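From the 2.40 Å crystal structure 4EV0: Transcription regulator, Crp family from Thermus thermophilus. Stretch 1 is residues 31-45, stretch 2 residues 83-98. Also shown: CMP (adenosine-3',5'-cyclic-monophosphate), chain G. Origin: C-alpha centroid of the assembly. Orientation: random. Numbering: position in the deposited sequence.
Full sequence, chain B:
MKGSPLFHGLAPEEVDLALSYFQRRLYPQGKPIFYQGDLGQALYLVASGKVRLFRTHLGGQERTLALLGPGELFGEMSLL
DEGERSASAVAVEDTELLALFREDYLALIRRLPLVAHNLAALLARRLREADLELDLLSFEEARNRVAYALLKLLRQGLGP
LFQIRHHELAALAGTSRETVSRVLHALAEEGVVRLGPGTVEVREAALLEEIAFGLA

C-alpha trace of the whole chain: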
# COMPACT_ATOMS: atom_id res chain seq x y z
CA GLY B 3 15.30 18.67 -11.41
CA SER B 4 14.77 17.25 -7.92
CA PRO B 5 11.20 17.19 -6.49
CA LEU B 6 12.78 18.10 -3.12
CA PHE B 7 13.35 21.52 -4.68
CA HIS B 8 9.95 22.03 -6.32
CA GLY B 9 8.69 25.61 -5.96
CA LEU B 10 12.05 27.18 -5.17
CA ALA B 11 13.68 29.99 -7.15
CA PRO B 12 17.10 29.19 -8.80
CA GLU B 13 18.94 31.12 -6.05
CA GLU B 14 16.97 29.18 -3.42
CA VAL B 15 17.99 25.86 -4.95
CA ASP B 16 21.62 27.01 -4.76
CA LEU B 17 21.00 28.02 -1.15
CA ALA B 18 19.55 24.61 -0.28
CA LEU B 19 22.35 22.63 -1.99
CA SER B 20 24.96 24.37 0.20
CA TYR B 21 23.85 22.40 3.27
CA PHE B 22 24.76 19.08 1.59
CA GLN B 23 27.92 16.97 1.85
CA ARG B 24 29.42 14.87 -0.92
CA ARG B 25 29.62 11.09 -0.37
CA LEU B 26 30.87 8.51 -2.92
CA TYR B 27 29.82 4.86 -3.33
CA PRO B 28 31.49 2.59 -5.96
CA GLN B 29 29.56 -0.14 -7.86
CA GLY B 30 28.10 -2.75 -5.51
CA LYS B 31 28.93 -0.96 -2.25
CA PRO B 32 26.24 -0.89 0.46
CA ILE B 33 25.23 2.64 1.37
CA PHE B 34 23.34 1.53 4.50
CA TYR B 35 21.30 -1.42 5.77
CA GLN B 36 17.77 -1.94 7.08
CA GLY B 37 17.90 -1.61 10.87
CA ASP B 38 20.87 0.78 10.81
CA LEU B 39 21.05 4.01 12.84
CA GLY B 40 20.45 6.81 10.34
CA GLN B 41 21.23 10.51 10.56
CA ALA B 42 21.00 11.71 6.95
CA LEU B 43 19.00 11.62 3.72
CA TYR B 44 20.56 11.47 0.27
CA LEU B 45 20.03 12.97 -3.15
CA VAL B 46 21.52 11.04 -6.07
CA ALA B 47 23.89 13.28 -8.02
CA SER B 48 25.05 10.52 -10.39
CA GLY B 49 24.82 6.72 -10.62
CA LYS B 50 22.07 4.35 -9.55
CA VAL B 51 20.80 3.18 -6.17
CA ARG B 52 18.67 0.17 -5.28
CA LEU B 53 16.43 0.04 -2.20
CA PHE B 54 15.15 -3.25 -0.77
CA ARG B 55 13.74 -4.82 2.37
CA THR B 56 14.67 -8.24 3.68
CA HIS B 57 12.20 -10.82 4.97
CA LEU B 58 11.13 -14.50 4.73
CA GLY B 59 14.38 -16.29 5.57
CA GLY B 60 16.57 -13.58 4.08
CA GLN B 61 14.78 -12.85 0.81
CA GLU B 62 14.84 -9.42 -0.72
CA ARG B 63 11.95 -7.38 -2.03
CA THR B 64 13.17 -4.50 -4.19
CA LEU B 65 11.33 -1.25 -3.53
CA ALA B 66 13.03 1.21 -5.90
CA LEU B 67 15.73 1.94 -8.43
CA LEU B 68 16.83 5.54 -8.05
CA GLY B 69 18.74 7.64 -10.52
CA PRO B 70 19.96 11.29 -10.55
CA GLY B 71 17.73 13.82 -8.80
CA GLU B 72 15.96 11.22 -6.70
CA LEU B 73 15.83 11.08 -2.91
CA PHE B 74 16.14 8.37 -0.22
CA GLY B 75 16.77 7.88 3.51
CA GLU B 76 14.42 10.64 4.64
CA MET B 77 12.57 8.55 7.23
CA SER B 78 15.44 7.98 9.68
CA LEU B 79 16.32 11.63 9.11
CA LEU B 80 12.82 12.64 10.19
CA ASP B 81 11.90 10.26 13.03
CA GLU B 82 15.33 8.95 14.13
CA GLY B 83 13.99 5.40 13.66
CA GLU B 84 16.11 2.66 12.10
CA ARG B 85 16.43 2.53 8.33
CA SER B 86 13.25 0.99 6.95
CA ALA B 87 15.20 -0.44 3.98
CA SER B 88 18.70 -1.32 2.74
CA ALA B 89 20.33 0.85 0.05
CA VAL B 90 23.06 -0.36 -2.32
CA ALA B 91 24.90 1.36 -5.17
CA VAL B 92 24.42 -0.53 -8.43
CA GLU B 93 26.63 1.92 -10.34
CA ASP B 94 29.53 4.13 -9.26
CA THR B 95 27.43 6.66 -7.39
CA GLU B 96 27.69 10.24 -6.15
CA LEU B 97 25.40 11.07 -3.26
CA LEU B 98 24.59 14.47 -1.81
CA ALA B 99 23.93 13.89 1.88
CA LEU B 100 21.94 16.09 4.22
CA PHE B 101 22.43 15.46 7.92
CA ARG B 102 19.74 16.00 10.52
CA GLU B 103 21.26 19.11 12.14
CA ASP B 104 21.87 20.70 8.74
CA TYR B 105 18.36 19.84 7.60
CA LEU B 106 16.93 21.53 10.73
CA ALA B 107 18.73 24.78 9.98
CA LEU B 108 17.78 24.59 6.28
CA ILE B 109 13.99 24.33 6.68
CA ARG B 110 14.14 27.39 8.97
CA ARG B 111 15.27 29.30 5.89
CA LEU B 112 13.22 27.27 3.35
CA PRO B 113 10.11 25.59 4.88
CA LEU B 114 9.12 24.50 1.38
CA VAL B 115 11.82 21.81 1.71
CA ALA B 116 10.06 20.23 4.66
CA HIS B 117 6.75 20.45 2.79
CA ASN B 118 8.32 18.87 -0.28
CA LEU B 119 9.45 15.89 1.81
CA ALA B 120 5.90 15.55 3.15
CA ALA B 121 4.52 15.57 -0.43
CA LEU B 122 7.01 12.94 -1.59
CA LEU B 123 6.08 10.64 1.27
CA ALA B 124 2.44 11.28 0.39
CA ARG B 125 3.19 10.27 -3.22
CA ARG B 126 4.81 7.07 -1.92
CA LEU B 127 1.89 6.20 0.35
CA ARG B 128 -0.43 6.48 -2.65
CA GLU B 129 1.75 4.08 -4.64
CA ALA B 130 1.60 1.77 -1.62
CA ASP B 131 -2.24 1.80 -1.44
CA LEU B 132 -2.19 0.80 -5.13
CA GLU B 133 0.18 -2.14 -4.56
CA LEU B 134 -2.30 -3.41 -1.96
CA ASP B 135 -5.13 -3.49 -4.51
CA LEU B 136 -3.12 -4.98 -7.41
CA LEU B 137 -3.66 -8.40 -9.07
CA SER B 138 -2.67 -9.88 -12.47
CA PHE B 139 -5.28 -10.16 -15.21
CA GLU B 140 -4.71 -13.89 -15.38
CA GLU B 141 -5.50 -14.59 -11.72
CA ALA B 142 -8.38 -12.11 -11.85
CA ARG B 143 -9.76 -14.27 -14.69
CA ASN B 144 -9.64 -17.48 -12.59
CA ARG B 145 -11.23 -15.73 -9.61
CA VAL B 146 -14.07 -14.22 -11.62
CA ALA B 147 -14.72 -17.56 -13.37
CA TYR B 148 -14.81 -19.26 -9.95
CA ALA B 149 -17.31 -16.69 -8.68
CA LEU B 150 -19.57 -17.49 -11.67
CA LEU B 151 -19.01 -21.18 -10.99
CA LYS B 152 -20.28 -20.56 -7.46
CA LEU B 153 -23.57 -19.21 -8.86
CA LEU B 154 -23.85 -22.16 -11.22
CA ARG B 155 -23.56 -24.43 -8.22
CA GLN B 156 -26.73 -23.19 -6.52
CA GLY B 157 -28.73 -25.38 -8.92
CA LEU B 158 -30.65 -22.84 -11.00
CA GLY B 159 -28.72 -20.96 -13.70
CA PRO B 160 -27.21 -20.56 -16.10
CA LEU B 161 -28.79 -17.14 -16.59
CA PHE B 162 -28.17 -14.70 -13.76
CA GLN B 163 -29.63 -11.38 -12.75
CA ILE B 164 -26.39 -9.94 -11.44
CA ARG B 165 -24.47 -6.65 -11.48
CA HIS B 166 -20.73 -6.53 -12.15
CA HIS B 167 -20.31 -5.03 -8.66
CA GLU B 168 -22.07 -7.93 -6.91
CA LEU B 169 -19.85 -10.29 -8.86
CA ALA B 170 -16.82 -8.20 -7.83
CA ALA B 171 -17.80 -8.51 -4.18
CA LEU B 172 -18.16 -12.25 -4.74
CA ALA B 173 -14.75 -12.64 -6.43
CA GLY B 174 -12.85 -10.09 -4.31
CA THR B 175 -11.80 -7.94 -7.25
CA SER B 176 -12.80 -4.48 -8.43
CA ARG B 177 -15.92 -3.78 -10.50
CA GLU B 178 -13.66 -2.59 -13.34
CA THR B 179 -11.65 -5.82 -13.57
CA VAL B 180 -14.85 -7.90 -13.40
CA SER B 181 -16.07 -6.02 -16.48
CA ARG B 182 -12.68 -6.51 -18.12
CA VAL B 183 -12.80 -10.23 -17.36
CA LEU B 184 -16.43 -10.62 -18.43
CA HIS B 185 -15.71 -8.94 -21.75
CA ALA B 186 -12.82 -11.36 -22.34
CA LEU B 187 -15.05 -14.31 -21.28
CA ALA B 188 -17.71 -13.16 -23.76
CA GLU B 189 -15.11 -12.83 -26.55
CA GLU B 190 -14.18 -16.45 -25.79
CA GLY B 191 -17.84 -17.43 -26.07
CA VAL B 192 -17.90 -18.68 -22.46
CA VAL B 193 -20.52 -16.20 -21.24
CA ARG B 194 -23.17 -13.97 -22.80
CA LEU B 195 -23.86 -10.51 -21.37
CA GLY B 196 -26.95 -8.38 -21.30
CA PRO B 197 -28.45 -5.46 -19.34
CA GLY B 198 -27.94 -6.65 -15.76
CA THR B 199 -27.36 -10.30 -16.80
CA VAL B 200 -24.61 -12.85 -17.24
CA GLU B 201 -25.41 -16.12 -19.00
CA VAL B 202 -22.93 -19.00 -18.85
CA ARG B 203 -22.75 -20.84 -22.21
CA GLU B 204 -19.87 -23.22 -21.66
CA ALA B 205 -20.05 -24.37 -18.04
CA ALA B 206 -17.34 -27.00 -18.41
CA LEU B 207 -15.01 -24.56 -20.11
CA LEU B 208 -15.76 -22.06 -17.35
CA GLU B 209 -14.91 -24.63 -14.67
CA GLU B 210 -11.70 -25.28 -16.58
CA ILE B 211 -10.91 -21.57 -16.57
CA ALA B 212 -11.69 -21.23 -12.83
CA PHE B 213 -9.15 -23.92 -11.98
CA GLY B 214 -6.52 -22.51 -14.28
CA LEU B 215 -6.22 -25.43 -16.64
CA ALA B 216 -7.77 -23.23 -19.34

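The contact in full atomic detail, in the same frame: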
# COMPACT_ATOMS: atom_id res chain seq x y z
N LYS B 31 28.73 -1.28 -3.66
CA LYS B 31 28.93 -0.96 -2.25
C LYS B 31 27.61 -0.64 -1.57
O LYS B 31 26.78 0.10 -2.12
CB LYS B 31 29.92 0.20 -2.05
CG LYS B 31 31.40 -0.19 -2.18
CD LYS B 31 32.09 -0.43 -0.82
CE LYS B 31 33.52 -0.95 -1.04
NZ LYS B 31 34.31 -1.22 0.20
N PRO B 32 27.40 -1.21 -0.37
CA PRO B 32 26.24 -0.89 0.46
C PRO B 32 26.35 0.53 0.96
O PRO B 32 27.43 0.95 1.39
CB PRO B 32 26.36 -1.87 1.63
CG PRO B 32 27.30 -2.93 1.17
CD PRO B 32 28.25 -2.25 0.24
N ILE B 33 25.25 1.28 0.88
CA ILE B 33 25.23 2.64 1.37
C ILE B 33 24.83 2.59 2.85
O ILE B 33 25.55 3.11 3.72
CB ILE B 33 24.30 3.50 0.52
CG1 ILE B 33 24.81 3.52 -0.93
CG2 ILE B 33 24.21 4.90 1.06
CD1 ILE B 33 23.72 3.29 -1.97
N PHE B 34 23.71 1.93 3.13
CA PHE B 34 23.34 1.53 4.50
C PHE B 34 22.42 0.31 4.46
O PHE B 34 21.95 -0.10 3.38
CB PHE B 34 22.70 2.68 5.29
CG PHE B 34 21.48 3.28 4.63
CD1 PHE B 34 20.27 2.60 4.61
CD2 PHE B 34 21.55 4.53 4.03
CE1 PHE B 34 19.16 3.15 4.00
CE2 PHE B 34 20.42 5.09 3.42
CZ PHE B 34 19.24 4.40 3.41
N TYR B 35 22.15 -0.25 5.63
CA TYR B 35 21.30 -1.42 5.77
C TYR B 35 20.03 -1.14 6.56
O TYR B 35 19.97 -0.20 7.35
CB TYR B 35 22.07 -2.54 6.47
CG TYR B 35 23.12 -3.19 5.61
CD1 TYR B 35 22.87 -3.47 4.27
CD2 TYR B 35 24.37 -3.52 6.13
CE1 TYR B 35 23.83 -4.07 3.47
CE2 TYR B 35 25.34 -4.12 5.34
CZ TYR B 35 25.07 -4.39 4.01
OH TYR B 35 26.03 -4.99 3.22
N GLN B 36 19.01 -1.96 6.31
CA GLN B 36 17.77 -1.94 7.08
C GLN B 36 18.12 -2.24 8.53
O GLN B 36 18.90 -3.16 8.80
CB GLN B 36 16.79 -3.00 6.53
CG GLN B 36 15.37 -2.98 7.13
CD GLN B 36 14.43 -4.01 6.46
OE1 GLN B 36 14.74 -4.55 5.40
NE2 GLN B 36 13.29 -4.29 7.10
N GLY B 37 17.58 -1.46 9.46
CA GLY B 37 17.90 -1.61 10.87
C GLY B 37 19.09 -0.78 11.35
O GLY B 37 19.43 -0.81 12.54
N ASP B 38 19.73 -0.06 10.45
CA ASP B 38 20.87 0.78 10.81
C ASP B 38 20.42 2.11 11.44
O ASP B 38 19.34 2.63 11.13
CB ASP B 38 21.75 1.04 9.59
CG ASP B 38 22.73 -0.11 9.29
OD1 ASP B 38 22.76 -1.11 10.04
OD2 ASP B 38 23.48 0.00 8.29
N LEU B 39 21.25 2.65 12.33
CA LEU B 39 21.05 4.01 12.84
C LEU B 39 21.26 4.96 11.67
O LEU B 39 22.26 4.85 10.97
CB LEU B 39 22.05 4.30 13.96
CG LEU B 39 22.04 5.66 14.68
CD1 LEU B 39 22.50 5.50 16.12
CD2 LEU B 39 22.93 6.69 13.97
N GLY B 40 20.32 5.87 11.44
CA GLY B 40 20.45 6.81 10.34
C GLY B 40 20.36 8.26 10.76
O GLY B 40 19.51 8.63 11.58
N GLN B 41 21.22 9.10 10.19
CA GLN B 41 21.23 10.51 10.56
C GLN B 41 21.23 11.45 9.36
O GLN B 41 21.46 12.65 9.51
CB GLN B 41 22.39 10.81 11.52
CG GLN B 41 22.20 10.16 12.88
CD GLN B 41 23.23 10.59 13.91
OE1 GLN B 41 24.18 11.32 13.60
NE2 GLN B 41 23.03 10.16 15.16
N ALA B 42 20.96 10.91 8.17
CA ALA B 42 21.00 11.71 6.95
C ALA B 42 20.13 11.14 5.83
O ALA B 42 19.91 9.93 5.74
CB ALA B 42 22.44 11.84 6.46
N LEU B 43 19.64 12.04 4.97
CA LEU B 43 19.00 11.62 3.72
C LEU B 43 19.97 11.87 2.58
O LEU B 43 20.99 12.54 2.76
CB LEU B 43 17.68 12.37 3.48
CG LEU B 43 17.67 13.91 3.43
CD1 LEU B 43 18.12 14.47 2.07
CD2 LEU B 43 16.30 14.43 3.81
N TYR B 44 19.66 11.34 1.41
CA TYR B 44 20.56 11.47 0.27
C TYR B 44 19.81 11.83 -1.00
O TYR B 44 18.72 11.29 -1.28
CB TYR B 44 21.35 10.17 0.04
CG TYR B 44 22.14 9.65 1.22
CD1 TYR B 44 21.57 8.81 2.15
CD2 TYR B 44 23.47 10.01 1.39
CE1 TYR B 44 22.29 8.33 3.23
CE2 TYR B 44 24.21 9.54 2.48
CZ TYR B 44 23.61 8.69 3.39
OH TYR B 44 24.33 8.22 4.47
N LEU B 45 20.40 12.74 -1.77
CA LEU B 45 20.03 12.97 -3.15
C LEU B 45 21.04 12.24 -4.02
O LEU B 45 22.23 12.19 -3.68
CB LEU B 45 20.09 14.46 -3.47
CG LEU B 45 18.79 15.25 -3.65
CD1 LEU B 45 17.60 14.55 -3.00
CD2 LEU B 45 18.97 16.65 -3.10
N GLY B 83 14.18 6.84 13.64
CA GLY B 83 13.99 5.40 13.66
C GLY B 83 15.07 4.71 12.84
O GLY B 83 15.81 5.37 12.10
N GLU B 84 15.17 3.39 12.94
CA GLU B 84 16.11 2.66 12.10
C GLU B 84 15.73 2.80 10.63
O GLU B 84 14.59 3.17 10.30
CB GLU B 84 16.17 1.19 12.49
CG GLU B 84 16.63 0.97 13.91
CD GLU B 84 16.52 -0.48 14.33
OE1 GLU B 84 15.68 -1.20 13.76
OE2 GLU B 84 17.29 -0.88 15.23
N ARG B 85 16.69 2.54 9.75
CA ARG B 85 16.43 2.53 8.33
C ARG B 85 15.34 1.50 8.05
O ARG B 85 15.42 0.36 8.50
CB ARG B 85 17.69 2.15 7.57
CG ARG B 85 18.83 3.12 7.73
CD ARG B 85 18.44 4.46 7.16
NE ARG B 85 19.60 5.34 7.09
CZ ARG B 85 19.53 6.63 6.74
NH1 ARG B 85 18.33 7.15 6.44
NH2 ARG B 85 20.63 7.37 6.69
N SER B 86 14.32 1.91 7.30
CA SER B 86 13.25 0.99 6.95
C SER B 86 13.61 0.10 5.76
O SER B 86 12.86 -0.82 5.43
CB SER B 86 11.97 1.78 6.66
OG SER B 86 12.19 2.69 5.60
N ALA B 87 14.75 0.36 5.12
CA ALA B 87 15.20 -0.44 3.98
C ALA B 87 16.72 -0.37 3.82
O ALA B 87 17.37 0.56 4.33
CB ALA B 87 14.51 0.02 2.71
N SER B 88 17.28 -1.35 3.11
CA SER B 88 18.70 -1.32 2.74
C SER B 88 18.86 -0.53 1.43
O SER B 88 17.94 -0.51 0.59
CB SER B 88 19.25 -2.74 2.55
OG SER B 88 19.06 -3.56 3.70
N ALA B 89 20.01 0.11 1.27
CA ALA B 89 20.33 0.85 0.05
C ALA B 89 21.72 0.49 -0.46
O ALA B 89 22.72 0.61 0.26
CB ALA B 89 20.25 2.34 0.30
N VAL B 90 21.79 0.04 -1.72
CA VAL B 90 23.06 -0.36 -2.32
C VAL B 90 23.30 0.36 -3.65
O VAL B 90 22.36 0.61 -4.42
CB VAL B 90 23.11 -1.90 -2.53
CG1 VAL B 90 22.06 -2.32 -3.53
CG2 VAL B 90 24.49 -2.34 -3.00
N ALA B 91 24.55 0.73 -3.91
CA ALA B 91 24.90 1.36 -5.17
C ALA B 91 24.99 0.27 -6.23
O ALA B 91 25.69 -0.72 -6.01
CB ALA B 91 26.22 2.09 -5.04
N VAL B 92 24.28 0.43 -7.34
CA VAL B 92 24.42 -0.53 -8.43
C VAL B 92 25.30 0.01 -9.57
O VAL B 92 25.69 -0.72 -10.47
CB VAL B 92 23.05 -1.06 -8.96
CG1 VAL B 92 22.01 -1.04 -7.85
CG2 VAL B 92 22.57 -0.28 -10.17
N GLU B 93 25.61 1.30 -9.50
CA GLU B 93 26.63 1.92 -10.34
C GLU B 93 27.59 2.69 -9.43
O GLU B 93 27.32 2.82 -8.24
CB GLU B 93 26.00 2.89 -11.35
CG GLU B 93 25.15 2.23 -12.41
CD GLU B 93 24.44 3.25 -13.28
OE1 GLU B 93 24.76 4.46 -13.17
OE2 GLU B 93 23.54 2.85 -14.06
N ASP B 94 28.71 3.16 -9.98
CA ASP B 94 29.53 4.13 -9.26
C ASP B 94 28.62 5.32 -9.03
O ASP B 94 28.05 5.87 -9.98
CB ASP B 94 30.75 4.55 -10.09
CG ASP B 94 31.91 3.55 -10.01
OD1 ASP B 94 31.72 2.41 -9.53
OD2 ASP B 94 33.02 3.91 -10.45
N THR B 95 28.47 5.72 -7.77
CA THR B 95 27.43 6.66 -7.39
C THR B 95 27.93 7.86 -6.57
O THR B 95 28.74 7.71 -5.63
CB THR B 95 26.27 5.94 -6.64
OG1 THR B 95 25.67 4.96 -7.49
CG2 THR B 95 25.21 6.92 -6.19
N GLU B 96 27.47 9.04 -6.95
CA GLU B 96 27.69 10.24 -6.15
C GLU B 96 26.41 10.62 -5.44
O GLU B 96 25.36 10.81 -6.05
CB GLU B 96 28.19 11.39 -7.01
CG GLU B 96 29.65 11.26 -7.41
CD GLU B 96 30.15 12.49 -8.14
OE1 GLU B 96 31.12 13.11 -7.65
OE2 GLU B 96 29.57 12.82 -9.19
N LEU B 97 26.52 10.74 -4.12
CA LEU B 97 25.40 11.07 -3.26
C LEU B 97 25.61 12.42 -2.60
O LEU B 97 26.70 12.72 -2.11
CB LEU B 97 25.24 10.01 -2.17
CG LEU B 97 24.85 8.60 -2.65
CD1 LEU B 97 24.67 7.67 -1.48
CD2 LEU B 97 23.57 8.65 -3.51
N LEU B 98 24.57 13.25 -2.60
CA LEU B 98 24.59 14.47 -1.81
C LEU B 98 23.82 14.21 -0.53
O LEU B 98 22.61 13.95 -0.57
CB LEU B 98 23.99 15.64 -2.59
CG LEU B 98 24.81 16.21 -3.75
CD1 LEU B 98 23.97 17.17 -4.56
CD2 LEU B 98 26.08 16.90 -3.25
P CMP G . 14.98 5.44 5.51
O1P CMP G . 15.83 6.46 6.21
O2P CMP G . 13.89 4.75 6.29
O5' CMP G . 15.93 4.34 4.80
C5' CMP G . 15.46 3.58 3.68
C4' CMP G . 14.73 4.49 2.76
O4' CMP G . 14.01 3.78 1.73
C3' CMP G . 13.65 5.30 3.41
O3' CMP G . 14.17 6.23 4.33
C2' CMP G . 12.94 5.87 2.19
O2' CMP G . 13.71 6.88 1.58
C1' CMP G . 12.97 4.63 1.27
N9 CMP G . 11.70 3.90 1.31
C8 CMP G . 11.14 3.30 2.38
N7 CMP G . 9.94 2.76 2.02
C5 CMP G . 9.73 3.02 0.71
C6 CMP G . 8.68 2.73 -0.30
N6 CMP G . 7.57 2.02 0.05
N1 CMP G . 8.88 3.19 -1.56
C2 CMP G . 9.97 3.90 -1.91
N3 CMP G . 10.97 4.19 -1.04
C4 CMP G . 10.90 3.78 0.25
O HOH W 1 16.97 -5.20 3.87
O HOH W 2 22.33 4.42 8.56
O HOH W 3 18.52 6.08 13.25
O HOH W 4 23.58 6.53 6.60

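The two stretches meet in two antiparallel strand pairings, Pro-32 to Phe-34 with Ala-89 and Val-90 and Leu-45 with Leu-98, and Arg-85 reaches across from one stretch to bind backbone, an aromatic ring and the cyclic nucleotide of the CMP ligand.

In the first pairing, strand 32-34 runs against strand 88-91 with their N-to-C directions at 147°. Ala-91 N donates to Lys-31 O (2.9 Å) and Ala-89 N to Phe-34 O (2.9 Å), both nearly linear. The register slips by one residue between Pro-32 and Phe-34, forming a beta bulge. There Ala-89 O accepts from two successive amides, strongly from Ile-33 N (2.7 Å) and weakly from Phe-34 N (3.3 Å). At the bulge the CA-to-CB bond of Ile-33 points toward the partner stretch, and Ile-33 CG2 packs on Leu-97 CD1 at 3.8 Å, while Ile-33 CD1 lies 4.1 Å from Ala-91 CB.

Beyond this strand the stretches stay linked through the type II turn from Tyr-35 to Asp-38. The turn is closed by Asp-38 N to Tyr-35 O (3.1 Å) and braced by Tyr-35 N to Asp-38 OD2 (3.0 Å). Across the contact, Gln-36 N donates to the side-chain oxygen Ser-88 OG (3.1 Å), while the bonds of Gly-37 N to Arg-85 O (3.0 Å) and Arg-85 N to Asp-38 O (3.0 Å) are backbone to backbone. Gly-37, with phi/psi of 90/-2, adopts a conformation in which a CB would be jammed against the preceding carbonyl oxygen.

Arg-85 has the largest area covered by the other stretch. Its guanidinium lies flat on Phe-34, with planes at 14° and CZ 4.0 Å from the centroid of the Phe-34 ring, a cation-pi arrangement. Ala-89 CB covers the opposite face of that ring, 4.0 Å from the Phe-34 centroid, so the aromatic group is sandwiched. Gly-40 CA occupies the other face of the guanidinium, 3.7 Å from Arg-85 NE; a CB at Gly-40 would come within 2.5 Å of this nitrogen. With both faces covered, the guanidinium uses its edge for polar contacts: Arg-85 NH2 donates to Ala-42 O (2.8 Å), and Arg-85 NH1 to CMP O1P (2.6 Å). Water 4 also joins Arg-85 NH2 (3.1 Å) to Tyr-44 OH (2.8 Å). Next along the chain, Ser-86 N and Ser-86 OG both donate to CMP O2P, at 3.0 and 2.8 Å.

The second pairing joins Leu-45 and Leu-98 through reciprocal hydrogen bonds, Leu-45 N to Leu-98 O and Leu-98 N to Leu-45 O, each 2.8 Å. Their side chains share one face of the sheet, while Leu-97 CD1 packs against Tyr-44 CD2 at 3.9 Å.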